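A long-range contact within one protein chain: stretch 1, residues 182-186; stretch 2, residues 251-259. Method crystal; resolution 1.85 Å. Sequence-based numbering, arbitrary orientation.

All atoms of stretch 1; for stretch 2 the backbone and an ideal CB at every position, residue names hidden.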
ATOM      1  N   ASP A 182      -1.812  -6.681  -0.950  1.00 18.30           N
ATOM      2  CA  ASP A 182      -3.140  -6.125  -0.666  1.00 19.51           C
ATOM      3  C   ASP A 182      -3.173  -4.650  -1.054  1.00 15.15           C
ATOM      4  O   ASP A 182      -3.651  -3.806  -0.292  1.00 19.26           O
ATOM      5  CB  ASP A 182      -3.497  -6.310   0.817  1.00 21.10           C
ATOM      6  CG  ASP A 182      -4.985  -6.111   1.103  1.00 27.64           C
ATOM      7  OD1 ASP A 182      -5.816  -6.263   0.180  1.00 27.66           O
ATOM      8  OD2 ASP A 182      -5.318  -5.812   2.267  1.00 32.66           O
ATOM      9  N   ILE A 183      -2.652  -4.330  -2.238  1.00 13.96           N
ATOM     10  CA  ILE A 183      -2.625  -2.941  -2.685  1.00 15.08           C
ATOM     11  C   ILE A 183      -4.025  -2.455  -3.046  1.00 19.73           C
ATOM     12  O   ILE A 183      -4.692  -3.024  -3.910  1.00 18.94           O
ATOM     13  CB  ILE A 183      -1.667  -2.718  -3.866  1.00 14.66           C
ATOM     14  CG1 ILE A 183      -0.226  -2.999  -3.418  1.00 14.41           C
ATOM     15  CG2 ILE A 183      -1.793  -1.288  -4.382  1.00 16.89           C
ATOM     16  CD1 ILE A 183       0.824  -2.544  -4.409  1.00 17.26           C
ATOM     17  N   LYS A 184      -4.458  -1.397  -2.370  1.00 15.95           N
ATOM     18  CA  LYS A 184      -5.762  -0.792  -2.639  1.00 19.22           C
ATOM     19  C   LYS A 184      -5.698   0.663  -2.176  1.00 17.14           C
ATOM     20  O   LYS A 184      -4.726   1.042  -1.522  1.00 15.06           O
ATOM     21  CB  LYS A 184      -6.866  -1.589  -1.950  1.00 22.28           C
ATOM     22  CG  LYS A 184      -6.778  -1.613  -0.454  1.00 23.28           C
ATOM     23  CD  LYS A 184      -7.576  -2.784   0.090  1.00 32.43           C
ATOM     24  CE  LYS A 184      -7.473  -2.849   1.597  1.00 35.75           C
ATOM     25  NZ  LYS A 184      -7.924  -4.176   2.099  1.00 50.57           N
ATOM     26  N   PRO A 185      -6.703   1.495  -2.534  1.00 18.74           N
ATOM     27  CA  PRO A 185      -6.523   2.917  -2.224  1.00 15.76           C
ATOM     28  C   PRO A 185      -6.333   3.185  -0.728  1.00 13.56           C
ATOM     29  O   PRO A 185      -5.656   4.156  -0.384  1.00 18.45           O
ATOM     30  CB  PRO A 185      -7.825   3.549  -2.726  1.00 20.22           C
ATOM     31  CG  PRO A 185      -8.319   2.618  -3.784  1.00 23.42           C
ATOM     32  CD  PRO A 185      -7.957   1.253  -3.274  1.00 23.37           C
ATOM     33  N   ASP A 186      -6.887   2.320   0.124  1.00 14.69           N
ATOM     34  CA  ASP A 186      -6.748   2.426   1.580  1.00 18.28           C
ATOM     35  C   ASP A 186      -5.305   2.308   2.063  1.00 19.77           C
ATOM     36  O   ASP A 186      -4.963   2.782   3.155  1.00 18.78           O
ATOM     37  CB  ASP A 186      -7.550   1.309   2.257  1.00 24.54           C
ATOM     38  CG  ASP A 186      -8.947   1.166   1.704  1.00 30.75           C
ATOM     39  OD1 ASP A 186      -9.092   0.757   0.530  1.00 28.06           O
ATOM     40  OD2 ASP A 186      -9.903   1.443   2.459  1.00 31.89           O
ATOM     41  N   UNK A 251      -3.373  -4.578  -8.319  1.00 14.20           N
ATOM     42  CA  UNK A 251      -3.814  -3.670  -7.270  1.00 15.53           C
ATOM     43  C   UNK A 251      -3.562  -2.216  -7.616  1.00 21.00           C
ATOM     44  O   UNK A 251      -4.406  -1.339  -7.356  1.00 14.10           O
ATOM     45  CB  UNK A 251      -3.115  -4.013  -5.953  1.00 15.53           C
ATOM     46  N   UNK A 252      -2.397  -1.967  -8.216  1.00 15.13           N
ATOM     47  CA  UNK A 252      -2.011  -0.637  -8.678  1.00 18.72           C
ATOM     48  C   UNK A 252      -3.043  -0.048  -9.635  1.00 17.36           C
ATOM     49  O   UNK A 252      -3.465   1.099  -9.476  1.00 18.72           O
ATOM     50  CB  UNK A 252      -0.642  -0.693  -9.359  1.00 18.72           C
ATOM     51  N   UNK A 253      -3.432  -0.828 -10.640  1.00 18.58           N
ATOM     52  CA  UNK A 253      -4.448  -0.383 -11.593  1.00 16.44           C
ATOM     53  C   UNK A 253      -5.757  -0.075 -10.884  1.00 21.31           C
ATOM     54  O   UNK A 253      -6.407   0.935 -11.174  1.00 18.32           O
ATOM     55  CB  UNK A 253      -4.672  -1.443 -12.674  1.00 16.44           C
ATOM     56  N   UNK A 254      -6.140  -0.942  -9.950  1.00 19.16           N
ATOM     57  CA  UNK A 254      -7.394  -0.760  -9.233  1.00 15.62           C
ATOM     58  C   UNK A 254      -7.392   0.591  -8.516  1.00 16.36           C
ATOM     59  O   UNK A 254      -8.415   1.275  -8.472  1.00 15.82           O
ATOM     60  CB  UNK A 254      -7.617  -1.900  -8.237  1.00 15.62           C
ATOM     61  N   UNK A 255      -6.237   0.990  -7.981  1.00 15.03           N
ATOM     62  CA  UNK A 255      -6.128   2.283  -7.301  1.00 17.79           C
ATOM     63  C   UNK A 255      -6.210   3.444  -8.299  1.00 16.57           C
ATOM     64  O   UNK A 255      -6.900   4.438  -8.055  1.00 17.02           O
ATOM     65  CB  UNK A 255      -4.817   2.358  -6.515  1.00 17.79           C
ATOM     66  N   UNK A 256      -5.499   3.322  -9.415  1.00 16.21           N
ATOM     67  CA  UNK A 256      -5.559   4.346 -10.457  1.00 13.28           C
ATOM     68  C   UNK A 256      -6.996   4.508 -10.937  1.00 16.34           C
ATOM     69  O   UNK A 256      -7.449   5.622 -11.190  1.00 15.97           O
ATOM     70  CB  UNK A 256      -4.640   3.989 -11.627  1.00 13.28           C
ATOM     71  N   UNK A 257      -7.714   3.392 -11.042  1.00 15.34           N
ATOM     72  CA  UNK A 257      -9.105   3.397 -11.501  1.00 17.39           C
ATOM     73  C   UNK A 257     -10.031   4.159 -10.550  1.00 18.71           C
ATOM     74  O   UNK A 257     -10.911   4.908 -10.992  1.00 19.88           O
ATOM     75  CB  UNK A 257      -9.604   1.960 -11.662  1.00 17.39           C
ATOM     76  N   UNK A 258      -9.848   3.955  -9.248  1.00 15.98           N
ATOM     77  CA  UNK A 258     -10.673   4.644  -8.251  1.00 20.63           C
ATOM     78  C   UNK A 258     -10.417   6.149  -8.288  1.00 17.12           C
ATOM     79  O   UNK A 258     -11.350   6.951  -8.174  1.00 17.89           O
ATOM     80  CB  UNK A 258     -10.393   4.095  -6.850  1.00 20.63           C
ATOM     81  N   UNK A 259      -9.149   6.528  -8.458  1.00 14.25           N
ATOM     82  CA  UNK A 259      -8.766   7.933  -8.492  1.00 18.16           C
ATOM     83  C   UNK A 259      -9.346   8.620  -9.725  1.00 17.03           C
ATOM     84  O   UNK A 259      -9.912   9.711  -9.633  1.00 17.46           O
ATOM     85  CB  UNK A 259      -7.243   8.073  -8.473  1.00 18.16           C
TER

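Backbone angles near -60/-40 make every position of stretch 2 helical, so the ideal CB vectors fan around an axis and only some meet stretch 1, a loop that passes into a 3-10 segment at Pro185. The nearest CA pairs, Ile183 CA to the CA of 251 at 4.8 Å and Pro185 CA to the CA of 255 at 5.1 Å, place the closest approaches one helical turn apart.

At position 251 the CA-to-CB bond points toward stretch 1, and the ideal CB lies 2.8 Å from Ile183 O, too close for a carbon. In this backbone any side chain would begin with a clash, so the position calls for glycine. It is Gly251, whose CA packs 3.5 Å from Ile183 O.

Position 252 points its CB away, and that ideal CB is 5.1 Å from Ile183 CG2. An aliphatic residue would suit the methyl, but the constraint is loose and other side chains could leave in that direction. The deposited Leu252 has an off-well chi1 of -116°; its closest contact is through the backbone, Leu252 N to Ile183 CG2 at 3.9 Å.

Position 253 finds nothing of stretch 1 within 5.5 Å of its ideal CB, so this contact sets no preference; it is Val253.

Position 254 points toward stretch 1, with its ideal CB 5.3 Å from Ile183 O. The carbonyl offers an acceptor, but the gap leaves room for a small residue such as alanine, serine or threonine, or for a longer polar one. It is Ser254 with chi1 in p. The hydroxyl turns back along its own helix, and Ser254 OG donates to Gly251 O at 2.7 Å. Its OG stands 4.1 Å from Ile183 O, and a water spans the gap, donating to Ile183 O at 3.2 Å and to Ser254 OG at 2.6 Å. The polar link between the stretches is therefore indirect.

Position 255 points into an apolar patch: its ideal CB is 4.4 Å from Pro185 CG, 4.7 Å from Lys184 C and 5.2 Å from Ile183 CG2. Such spacing favours a compact aliphatic residue, with valine, isoleucine or alanine all plausible. It is Val255, chi1 in t. Its CG2 enters the space between the side chains of Ile183 and Pro185, with Val255 CG2 lying 4.1 Å from Ile183 CG2, 3.9 Å from Pro185 CD and 3.5 Å from Lys184 C.

Positions 256 and 257 have no atom of stretch 1 within 5.5 Å of their ideal CBs, so many residues would serve; they are Met256 and His257, the latter hydrogen-bonded elsewhere in the structure.

Position 258 again points toward stretch 1, its ideal CB only 4.0 Å from Pro185 CG. With no polar partner nearby, a small or branched aliphatic group fits the proline ring. It is Val258, and its CG2 packs 3.9 Å from Pro185 CG, extending the apolar contact beyond position 255.

Position 259 directs its CB sideways with nothing within 5.5 Å, leaving the choice open. It is Leu259, whose side chain ends nearer stretch 1 but stays 5.7 Å away.

Stretch 2, residues 251-259: GLVSVMHVL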
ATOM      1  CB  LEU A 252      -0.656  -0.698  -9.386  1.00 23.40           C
ATOM      2  CG  LEU A 252       0.528   0.055  -8.786  1.00 28.89           C
ATOM      3  CD1 LEU A 252       1.701   0.052  -9.757  1.00 22.48           C
ATOM      4  CD2 LEU A 252       0.147   1.479  -8.411  1.00 21.93           C
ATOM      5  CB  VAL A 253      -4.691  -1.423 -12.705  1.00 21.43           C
ATOM      6  CG1 VAL A 253      -5.825  -0.984 -13.615  1.00 24.27           C
ATOM      7  CG2 VAL A 253      -3.439  -1.612 -13.520  1.00 24.09           C
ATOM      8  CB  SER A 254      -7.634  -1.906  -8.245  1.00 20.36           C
ATOM      9  OG  SER A 254      -7.047  -1.624  -6.986  1.00 34.02           O
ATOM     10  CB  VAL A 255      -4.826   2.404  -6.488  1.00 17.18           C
ATOM     11  CG1 VAL A 255      -4.754   3.769  -5.817  1.00 16.04           C
ATOM     12  CG2 VAL A 255      -4.755   1.315  -5.434  1.00 12.78           C
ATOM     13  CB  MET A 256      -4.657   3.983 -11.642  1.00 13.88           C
ATOM     14  CG  MET A 256      -3.180   3.842 -11.309  1.00 19.56           C
ATOM     15  SD  MET A 256      -2.295   3.403 -12.818  1.00 19.55           S
ATOM     16  CE  MET A 256      -0.626   3.212 -12.168  1.00 19.26           C
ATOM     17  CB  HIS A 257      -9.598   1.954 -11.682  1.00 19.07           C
ATOM     18  CG  HIS A 257     -10.928   1.842 -12.358  1.00 19.20           C
ATOM     19  ND1 HIS A 257     -12.119   2.064 -11.701  1.00 19.14           N
ATOM     20  CD2 HIS A 257     -11.257   1.511 -13.631  1.00 22.18           C
ATOM     21  CE1 HIS A 257     -13.124   1.888 -12.542  1.00 24.18           C
ATOM     22  NE2 HIS A 257     -12.628   1.552 -13.720  1.00 25.47           N
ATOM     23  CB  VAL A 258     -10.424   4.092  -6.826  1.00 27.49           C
ATOM     24  CG1 VAL A 258     -11.234   4.865  -5.801  1.00 32.88           C
ATOM     25  CG2 VAL A 258     -10.800   2.633  -6.762  1.00 29.67           C
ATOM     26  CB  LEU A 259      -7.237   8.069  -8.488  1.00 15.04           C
ATOM     27  CG  LEU A 259      -6.493   7.506  -7.273  1.00 16.38           C
ATOM     28  CD1 LEU A 259      -4.995   7.743  -7.393  1.00 17.20           C
ATOM     29  CD2 LEU A 259      -7.017   8.133  -6.008  1.00 14.38           C
TER
HETATM   30  O   HOH W   1      -7.491  -3.551  -5.298  1.00 48.77           O
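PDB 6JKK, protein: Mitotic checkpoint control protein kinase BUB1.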